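PDB 6IF4: histone acetyltransferase from Trypanosoma brucei brucei, which probably transfers acetyl groups from acetyl-CoA to protein lysines as a MYST-family enzyme, this chain being its presumed Tudor (Tudor-knot) domain of the SH3-like barrel type. Local coordinates for residues 8-13 with 21-26; 37-42 with 50-55. One frame throughout, in Å; residues are numbered along the deposited sequence.

Interaction 1: 8-13 with 21-26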
ATOM      1  N   GLN B   8      -3.109  -8.222   2.741  1.00 18.28           N
ATOM      2  CA  GLN B   8      -1.723  -8.553   3.044  1.00 15.84           C
ATOM      3  C   GLN B   8      -1.097  -7.497   3.947  1.00 29.50           C
ATOM      4  O   GLN B   8      -1.258  -6.293   3.732  1.00 14.40           O
ATOM      5  CB  GLN B   8      -0.914  -8.676   1.754  1.00 16.35           C
ATOM      6  CG  GLN B   8       0.552  -9.015   1.964  1.00 16.07           C
ATOM      7  CD  GLN B   8       1.256  -9.350   0.671  1.00 24.98           C
ATOM      8  OE1 GLN B   8       0.631  -9.429  -0.386  1.00 26.20           O
ATOM      9  NE2 GLN B   8       2.567  -9.549   0.744  1.00 24.36           N
ATOM     10  N   LYS B   9      -0.367  -7.955   4.960  1.00 15.36           N
ATOM     11  CA  LYS B   9       0.409  -7.058   5.803  1.00 14.86           C
ATOM     12  C   LYS B   9       1.672  -6.630   5.069  1.00 19.86           C
ATOM     13  O   LYS B   9       2.400  -7.468   4.523  1.00 20.46           O
ATOM     14  CB  LYS B   9       0.768  -7.739   7.121  1.00 21.77           C
ATOM     15  CG  LYS B   9      -0.371  -8.537   7.729  1.00 28.70           C
ATOM     16  CD  LYS B   9      -0.210  -8.662   9.227  1.00 28.31           C
ATOM     17  CE  LYS B   9      -1.514  -9.095   9.877  1.00 36.91           C
ATOM     18  NZ  LYS B   9      -2.619  -8.157   9.550  1.00 37.44           N
ATOM     19  N   VAL B  10       1.933  -5.325   5.055  1.00 17.22           N
ATOM     20  CA  VAL B  10       3.066  -4.749   4.343  1.00 13.71           C
ATOM     21  C   VAL B  10       3.671  -3.642   5.194  1.00 18.15           C
ATOM     22  O   VAL B  10       3.124  -3.241   6.224  1.00 19.63           O
ATOM     23  CB  VAL B  10       2.661  -4.181   2.965  1.00 16.00           C
ATOM     24  CG1 VAL B  10       2.103  -5.277   2.055  1.00 13.91           C
ATOM     25  CG2 VAL B  10       1.659  -3.051   3.142  1.00 17.00           C
ATOM     26  N   TYR B  11       4.829  -3.164   4.752  1.00 15.65           N
ATOM     27  CA  TYR B  11       5.378  -1.890   5.184  1.00 14.63           C
ATOM     28  C   TYR B  11       5.199  -0.900   4.044  1.00 16.70           C
ATOM     29  O   TYR B  11       5.466  -1.226   2.884  1.00 17.89           O
ATOM     30  CB  TYR B  11       6.859  -2.001   5.545  1.00 17.45           C
ATOM     31  CG  TYR B  11       7.143  -2.722   6.845  1.00 22.72           C
ATOM     32  CD1 TYR B  11       6.874  -2.122   8.069  1.00 16.59           C
ATOM     33  CD2 TYR B  11       7.690  -3.997   6.847  1.00 28.32           C
ATOM     34  CE1 TYR B  11       7.138  -2.777   9.259  1.00 17.88           C
ATOM     35  CE2 TYR B  11       7.957  -4.660   8.031  1.00 29.02           C
ATOM     36  CZ  TYR B  11       7.679  -4.047   9.233  1.00 22.50           C
ATOM     37  OH  TYR B  11       7.942  -4.708  10.411  1.00 30.95           O
ATOM     38  N   ALA B  12       4.745   0.303   4.373  1.00 13.05           N
ATOM     39  CA  ALA B  12       4.480   1.325   3.374  1.00 12.56           C
ATOM     40  C   ALA B  12       5.167   2.618   3.779  1.00 14.30           C
ATOM     41  O   ALA B  12       5.150   3.000   4.952  1.00 18.73           O
ATOM     42  CB  ALA B  12       2.977   1.566   3.197  1.00 12.19           C
ATOM     43  N   THR B  13       5.786   3.280   2.807  1.00 14.75           N
ATOM     44  CA  THR B  13       6.395   4.567   3.090  1.00 15.14           C
ATOM     45  C   THR B  13       5.318   5.610   3.361  1.00 22.93           C
ATOM     46  O   THR B  13       4.225   5.583   2.784  1.00 17.72           O
ATOM     47  CB  THR B  13       7.282   5.027   1.933  1.00 18.57           C
ATOM     48  OG1 THR B  13       6.496   5.147   0.742  1.00 15.84           O
ATOM     49  CG2 THR B  13       8.412   4.040   1.704  1.00 16.59           C
ATOM     50  N   ALA B  21       1.437  -1.446   7.635  1.00 13.30           N
ATOM     51  CA  ALA B  21       0.219  -1.116   6.912  1.00 15.88           C
ATOM     52  C   ALA B  21      -0.443  -2.400   6.430  1.00 15.66           C
ATOM     53  O   ALA B  21       0.093  -3.501   6.580  1.00 19.48           O
ATOM     54  CB  ALA B  21       0.517  -0.169   5.743  1.00 16.99           C
ATOM     55  N   ILE B  22      -1.621  -2.240   5.833  1.00 16.21           N
ATOM     56  CA  ILE B  22      -2.379  -3.334   5.244  1.00 14.04           C
ATOM     57  C   ILE B  22      -2.949  -2.823   3.931  1.00 14.60           C
ATOM     58  O   ILE B  22      -3.253  -1.636   3.784  1.00 16.53           O
ATOM     59  CB  ILE B  22      -3.511  -3.839   6.177  1.00 25.84           C
ATOM     60  CG1 ILE B  22      -2.948  -4.390   7.487  1.00 40.75           C
ATOM     61  CG2 ILE B  22      -4.360  -4.907   5.497  1.00 25.74           C
ATOM     62  CD1 ILE B  22      -3.999  -4.594   8.561  1.00 44.69           C
ATOM     63  N   ILE B  23      -3.069  -3.716   2.960  1.00 20.32           N
ATOM     64  CA  ILE B  23      -3.611  -3.355   1.659  1.00 22.80           C
ATOM     65  C   ILE B  23      -5.123  -3.531   1.688  1.00 24.10           C
ATOM     66  O   ILE B  23      -5.630  -4.632   1.927  1.00 22.50           O
ATOM     67  CB  ILE B  23      -2.956  -4.176   0.547  1.00 22.41           C
ATOM     68  CG1 ILE B  23      -1.542  -3.631   0.359  1.00 22.85           C
ATOM     69  CG2 ILE B  23      -3.749  -4.079  -0.744  1.00 13.56           C
ATOM     70  CD1 ILE B  23      -0.743  -4.372  -0.580  1.00 24.17           C
ATOM     71  N   GLN B  24      -5.843  -2.437   1.445  1.00 22.16           N
ATOM     72  CA  GLN B  24      -7.297  -2.455   1.473  1.00 15.20           C
ATOM     73  C   GLN B  24      -7.904  -2.793   0.131  1.00 14.40           C
ATOM     74  O   GLN B  24      -8.958  -3.437   0.081  1.00 23.78           O
ATOM     75  CB  GLN B  24      -7.834  -1.084   1.886  1.00 25.82           C
ATOM     76  CG  GLN B  24      -7.612  -0.696   3.331  1.00 38.53           C
ATOM     77  CD  GLN B  24      -8.783   0.090   3.884  1.00 42.79           C
ATOM     78  OE1 GLN B  24      -9.009   0.126   5.097  1.00 46.53           O
ATOM     79  NE2 GLN B  24      -9.556   0.699   2.990  1.00 40.74           N
ATOM     80  N   GLU B  25      -7.243  -2.400  -0.954  1.00 19.03           N
ATOM     81  CA  GLU B  25      -7.789  -2.546  -2.291  1.00 21.51           C
ATOM     82  C   GLU B  25      -6.638  -2.618  -3.277  1.00 20.91           C
ATOM     83  O   GLU B  25      -5.550  -2.096  -3.024  1.00 14.02           O
ATOM     84  CB  GLU B  25      -8.705  -1.370  -2.674  1.00 21.60           C
ATOM     85  CG  GLU B  25      -9.983  -1.242  -1.870  1.00 25.71           C
ATOM     86  CD  GLU B  25     -10.970  -2.353  -2.157  1.00 34.27           C
ATOM     87  OE1 GLU B  25     -10.847  -3.001  -3.218  1.00 37.93           O
ATOM     88  OE2 GLU B  25     -11.872  -2.576  -1.322  1.00 40.05           O
ATOM     89  N   VAL B  26      -6.889  -3.284  -4.396  1.00 22.88           N
ATOM     90  CA  VAL B  26      -5.964  -3.335  -5.517  1.00 21.65           C
ATOM     91  C   VAL B  26      -6.713  -2.847  -6.747  1.00 28.36           C
ATOM     92  O   VAL B  26      -7.890  -3.177  -6.937  1.00 32.63           O
ATOM     93  CB  VAL B  26      -5.407  -4.758  -5.729  1.00 21.41           C
ATOM     94  CG1 VAL B  26      -4.552  -4.826  -6.985  1.00 31.09           C
ATOM     95  CG2 VAL B  26      -4.606  -5.199  -4.513  1.00 19.48           C
TER
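The beta hairpin of strands 9-13 and 18-28, part of the small SH3-like barrel of this Tudor-knot domain, pairs antiparallel over a short, strongly twisted stretch; the directions of 9-13 and 21-26 differ by 109°, so the ladder soon opens. Val-10 and Ala-21 form its hydrogen-bonded pair: Val-10 N reaches Ala-21 O at 3.0 Å, almost straight (179°) though from above the carbonyl plane, and Ala-21 N returns to Val-10 O at 2.8 Å. Two residues along, past the non-hydrogen-bonded pair Lys-9/Ile-22, Ile-23 N donates to Gln-8 O at 3.2 Å, in the carbonyl plane. On the buried face, Ala-21 CB touches both Ala-12 CB (3.9 Å) and Val-10 CG2 (4.0 Å). Val-10 CG1, anti to the carbonyl carbon, meets Ile-23 CD1 at 4.0 Å, the side chains crossing nearly at right angles. The other face carries Lys-9 and Ile-22 side by side, Lys-9 NZ, turned by a bend at chi4, lying 3.9 Å from Ile-22 CD1. Arg-60 hydrogen-bonds with NE to Val-10 O and with NH2 to Ala-21 O. Leu-57 of strand 57-59 packs on Ala-12 and Ile-23, and strand 35-41 pairs along the other edge of strand 18-28.

Interaction 2: 37-42 with 50-55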
ATOM      1  N   TYR B  37      -2.140   0.174  -5.054  1.00 15.18           N
ATOM      2  CA  TYR B  37      -2.658  -0.415  -3.830  1.00 16.30           C
ATOM      3  C   TYR B  37      -3.154   0.686  -2.910  1.00 19.34           C
ATOM      4  O   TYR B  37      -2.441   1.664  -2.665  1.00 19.44           O
ATOM      5  CB  TYR B  37      -1.576  -1.249  -3.138  1.00 15.72           C
ATOM      6  CG  TYR B  37      -0.886  -2.228  -4.066  1.00 14.90           C
ATOM      7  CD1 TYR B  37      -1.411  -3.495  -4.285  1.00 14.06           C
ATOM      8  CD2 TYR B  37       0.281  -1.878  -4.738  1.00 23.52           C
ATOM      9  CE1 TYR B  37      -0.792  -4.387  -5.136  1.00 16.22           C
ATOM     10  CE2 TYR B  37       0.908  -2.766  -5.591  1.00 21.21           C
ATOM     11  CZ  TYR B  37       0.367  -4.020  -5.785  1.00 18.17           C
ATOM     12  OH  TYR B  37       0.983  -4.908  -6.634  1.00 20.18           O
ATOM     13  N   TYR B  38      -4.373   0.525  -2.405  1.00 16.27           N
ATOM     14  CA  TYR B  38      -4.922   1.435  -1.411  1.00 11.55           C
ATOM     15  C   TYR B  38      -4.527   0.885  -0.050  1.00 21.46           C
ATOM     16  O   TYR B  38      -5.064  -0.133   0.396  1.00 22.33           O
ATOM     17  CB  TYR B  38      -6.439   1.546  -1.541  1.00 16.29           C
ATOM     18  CG  TYR B  38      -7.021   2.719  -0.791  1.00 17.42           C
ATOM     19  CD1 TYR B  38      -6.680   4.021  -1.131  1.00 19.92           C
ATOM     20  CD2 TYR B  38      -7.907   2.527   0.261  1.00 18.67           C
ATOM     21  CE1 TYR B  38      -7.208   5.100  -0.449  1.00 21.41           C
ATOM     22  CE2 TYR B  38      -8.440   3.599   0.950  1.00 17.87           C
ATOM     23  CZ  TYR B  38      -8.086   4.884   0.591  1.00 20.15           C
ATOM     24  OH  TYR B  38      -8.613   5.955   1.274  1.00 24.64           O
ATOM     25  N   VAL B  39      -3.581   1.547   0.602  1.00 15.85           N
ATOM     26  CA  VAL B  39      -2.999   1.040   1.835  1.00 23.06           C
ATOM     27  C   VAL B  39      -3.612   1.777   3.011  1.00 22.45           C
ATOM     28  O   VAL B  39      -3.945   2.966   2.921  1.00 20.36           O
ATOM     29  CB  VAL B  39      -1.461   1.169   1.826  1.00 22.03           C
ATOM     30  CG1 VAL B  39      -0.901   0.751   0.470  1.00 15.63           C
ATOM     31  CG2 VAL B  39      -1.018   2.579   2.181  1.00 36.54           C
ATOM     32  N   HIS B  40      -3.804   1.056   4.107  1.00 17.57           N
ATOM     33  CA  HIS B  40      -4.194   1.644   5.376  1.00 17.50           C
ATOM     34  C   HIS B  40      -3.048   1.467   6.358  1.00 22.91           C
ATOM     35  O   HIS B  40      -2.566   0.347   6.559  1.00 15.66           O
ATOM     36  CB  HIS B  40      -5.471   0.996   5.921  1.00 16.01           C
ATOM     37  CG  HIS B  40      -5.773   1.361   7.342  1.00 17.11           C
ATOM     38  ND1 HIS B  40      -6.112   2.641   7.724  1.00 13.31           N
ATOM     39  CD2 HIS B  40      -5.789   0.616   8.472  1.00 22.94           C
ATOM     40  CE1 HIS B  40      -6.317   2.671   9.028  1.00 18.77           C
ATOM     41  NE2 HIS B  40      -6.129   1.455   9.507  1.00 16.72           N
ATOM     42  N   TYR B  41      -2.601   2.569   6.952  1.00 20.69           N
ATOM     43  CA  TYR B  41      -1.542   2.503   7.945  1.00 13.81           C
ATOM     44  C   TYR B  41      -2.161   2.023   9.246  1.00 18.45           C
ATOM     45  O   TYR B  41      -3.131   2.604   9.744  1.00 17.88           O
ATOM     46  CB  TYR B  41      -0.857   3.853   8.116  1.00 12.94           C
ATOM     47  CG  TYR B  41      -0.191   4.313   6.850  1.00 15.59           C
ATOM     48  CD1 TYR B  41       1.121   3.953   6.556  1.00 25.34           C
ATOM     49  CD2 TYR B  41      -0.881   5.091   5.931  1.00 18.00           C
ATOM     50  CE1 TYR B  41       1.725   4.369   5.387  1.00 12.33           C
ATOM     51  CE2 TYR B  41      -0.290   5.506   4.766  1.00 12.05           C
ATOM     52  CZ  TYR B  41       1.011   5.146   4.497  1.00 16.14           C
ATOM     53  OH  TYR B  41       1.593   5.569   3.330  1.00 19.80           O
ATOM     54  N   VAL B  42      -1.587   0.952   9.786  1.00 16.91           N
ATOM     55  CA  VAL B  42      -2.196   0.213  10.881  1.00 20.86           C
ATOM     56  C   VAL B  42      -2.357   1.069  12.131  1.00 24.97           C
ATOM     57  O   VAL B  42      -3.339   0.924  12.870  1.00 24.21           O
ATOM     58  CB  VAL B  42      -1.341  -1.040  11.129  1.00 22.38           C
ATOM     59  CG1 VAL B  42      -1.434  -1.459  12.546  1.00 31.07           C
ATOM     60  CG2 VAL B  42      -1.761  -2.150  10.172  1.00 24.72           C
ATOM     61  N   ARG B  50      -4.039   5.881   1.530  1.00 18.43           N
ATOM     62  CA  ARG B  50      -3.696   6.428   0.210  1.00 22.79           C
ATOM     63  C   ARG B  50      -3.355   5.350  -0.804  1.00 20.58           C
ATOM     64  O   ARG B  50      -3.098   4.258  -0.452  1.00 12.97           O
ATOM     65  CB  ARG B  50      -2.480   7.346   0.292  1.00 18.85           C
ATOM     66  CG  ARG B  50      -1.295   6.791   1.033  1.00 40.58           C
ATOM     67  CD  ARG B  50      -0.346   7.941   1.324  1.00 38.31           C
ATOM     68  NE  ARG B  50      -0.859   8.598   2.500  1.00 47.83           N
ATOM     69  CZ  ARG B  50      -0.673   9.843   2.858  1.00 55.88           C
ATOM     70  NH1 ARG B  50       0.025  10.668   2.115  1.00 45.85           N
ATOM     71  NH2 ARG B  50      -1.198  10.271   3.977  1.00 68.98           N
ATOM     72  N   TRP B  51      -3.427   5.763  -2.048  1.00 19.67           N
ATOM     73  CA  TRP B  51      -3.032   4.900  -3.151  1.00 16.03           C
ATOM     74  C   TRP B  51      -1.522   4.988  -3.348  1.00 19.63           C
ATOM     75  O   TRP B  51      -0.964   6.087  -3.413  1.00 19.95           O
ATOM     76  CB  TRP B  51      -3.759   5.301  -4.433  1.00 15.13           C
ATOM     77  CG  TRP B  51      -5.217   4.977  -4.422  1.00 21.32           C
ATOM     78  CD1 TRP B  51      -6.240   5.822  -4.109  1.00 17.36           C
ATOM     79  CD2 TRP B  51      -5.819   3.716  -4.736  1.00 15.98           C
ATOM     80  NE1 TRP B  51      -7.441   5.167  -4.211  1.00 16.49           N
ATOM     81  CE2 TRP B  51      -7.211   3.871  -4.594  1.00 15.51           C
ATOM     82  CE3 TRP B  51      -5.315   2.469  -5.125  1.00 19.93           C
ATOM     83  CZ2 TRP B  51      -8.107   2.830  -4.826  1.00 17.41           C
ATOM     84  CZ3 TRP B  51      -6.205   1.436  -5.354  1.00 23.63           C
ATOM     85  CH2 TRP B  51      -7.586   1.622  -5.203  1.00 17.30           C
ATOM     86  N   LEU B  52      -0.862   3.840  -3.441  1.00 19.36           N
ATOM     87  CA  LEU B  52       0.584   3.811  -3.617  1.00 19.92           C
ATOM     88  C   LEU B  52       0.967   2.779  -4.646  1.00 17.70           C
ATOM     89  O   LEU B  52       0.285   1.750  -4.799  1.00 18.80           O
ATOM     90  CB  LEU B  52       1.307   3.503  -2.296  1.00 16.15           C
ATOM     91  CG  LEU B  52       1.128   4.514  -1.164  1.00 23.77           C
ATOM     92  CD1 LEU B  52       1.715   3.976   0.133  1.00 13.99           C
ATOM     93  CD2 LEU B  52       1.761   5.845  -1.541  1.00 18.37           C
ATOM     94  N   PRO B  53       2.049   2.999  -5.393  1.00 15.70           N
ATOM     95  CA  PRO B  53       2.591   1.966  -6.267  1.00 13.80           C
ATOM     96  C   PRO B  53       3.374   0.936  -5.460  1.00 16.39           C
ATOM     97  O   PRO B  53       3.671   1.123  -4.278  1.00 16.12           O
ATOM     98  CB  PRO B  53       3.505   2.746  -7.211  1.00 22.26           C
ATOM     99  CG  PRO B  53       3.988   3.880  -6.369  1.00 16.01           C
ATOM    100  CD  PRO B  53       2.835   4.249  -5.466  1.00 14.37           C
ATOM    101  N   GLY B  54       3.706  -0.171  -6.127  1.00 21.61           N
ATOM    102  CA  GLY B  54       4.452  -1.225  -5.460  1.00 22.71           C
ATOM    103  C   GLY B  54       5.818  -0.778  -4.972  1.00 17.77           C
ATOM    104  O   GLY B  54       6.347  -1.336  -4.006  1.00 15.56           O
ATOM    105  N   SER B  55       6.401   0.238  -5.621  1.00 15.38           N
ATOM    106  CA  SER B  55       7.726   0.725  -5.241  1.00 21.59           C
ATOM    107  C   SER B  55       7.749   1.336  -3.847  1.00 20.46           C
ATOM    108  O   SER B  55       8.833   1.540  -3.291  1.00 17.40           O
ATOM    109  CB  SER B  55       8.226   1.749  -6.263  1.00 23.36           C
ATOM    110  OG  SER B  55       7.236   2.718  -6.548  1.00 19.53           O
TER
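Strands 35-41 and 50-53 form an antiparallel hairpin of the SH3-like barrel: Tyr-38 and Trp-51 pair on one face; Tyr-37, Val-39, Arg-50 and Leu-52 lie on the other. Four backbone bonds, all with the donor in the carbonyl plane, hold it: Tyr-37 N to Leu-52 O (2.9 Å) and Leu-52 N to Tyr-37 O, then Val-39 N to Arg-50 O and the longer Arg-50 N to Val-39 O (3.2 Å). Between these two hydrogen-bonded pairs sits the non-hydrogen-bonded pair Tyr-38 and Trp-51. The Tyr-38 CB methylene lies squarely over the six-membered ring of Trp-51, 3.6 Å from its centroid, a CH-pi contact. With CG anti to the backbone N (chi1 -165°), the phenol continues over the same face of the indole, Tyr-38 CD1 above it toward the rim and 3.4 Å from Trp-51 NE1; the ring planes are inclined at 47°, an oblique meeting. On the face of Val-39 and Leu-52, Leu-52 CD1 touches Val-39 CG2 at 3.7 Å and meets Tyr-41 OH tip to tip at 3.6 Å; Tyr-41 OH is hydrogen-bonded to Thr-13 O. Arg-50, its CG in the crowded position between N and carbonyl carbon, lays its aliphatic chain against the Tyr-41 tip, CD 3.7 Å from Tyr-41 OH, while its NE bonds to Met-48 O. The Tyr-37 ring turns an edge to Gly-54 N, in its plane. Phe-4 meets that ring edge-to-face, Leu-57 of strand 57-59 packs on Tyr-37 and Val-39, and Ala-12 of strand 9-13 closes on Tyr-41 and Leu-52.

Interactions 1 and 2 are successive hairpins of one meandering antiparallel sheet, their centres about 5 Å apart, joined where strands 18-28 and 35-41 run as neighbours. At that seam Gln-24 N approaches Tyr-38 O to 2.6 Å, a probable hydrogen bond, and Gln-24 and Glu-25 together face Tyr-38 in a classic beta bulge. Farther along, Val-26 CG2 packs on Tyr-37 CD1 at 3.6 Å. A second tie joins strands 35-41 and 9-13: Tyr-41 OH lies 2.7 Å from Thr-13 O, a probable hydrogen bond. Ala-21 CB lies 3.2 Å from His-40 O, and Leu-57 packs against both hairpins.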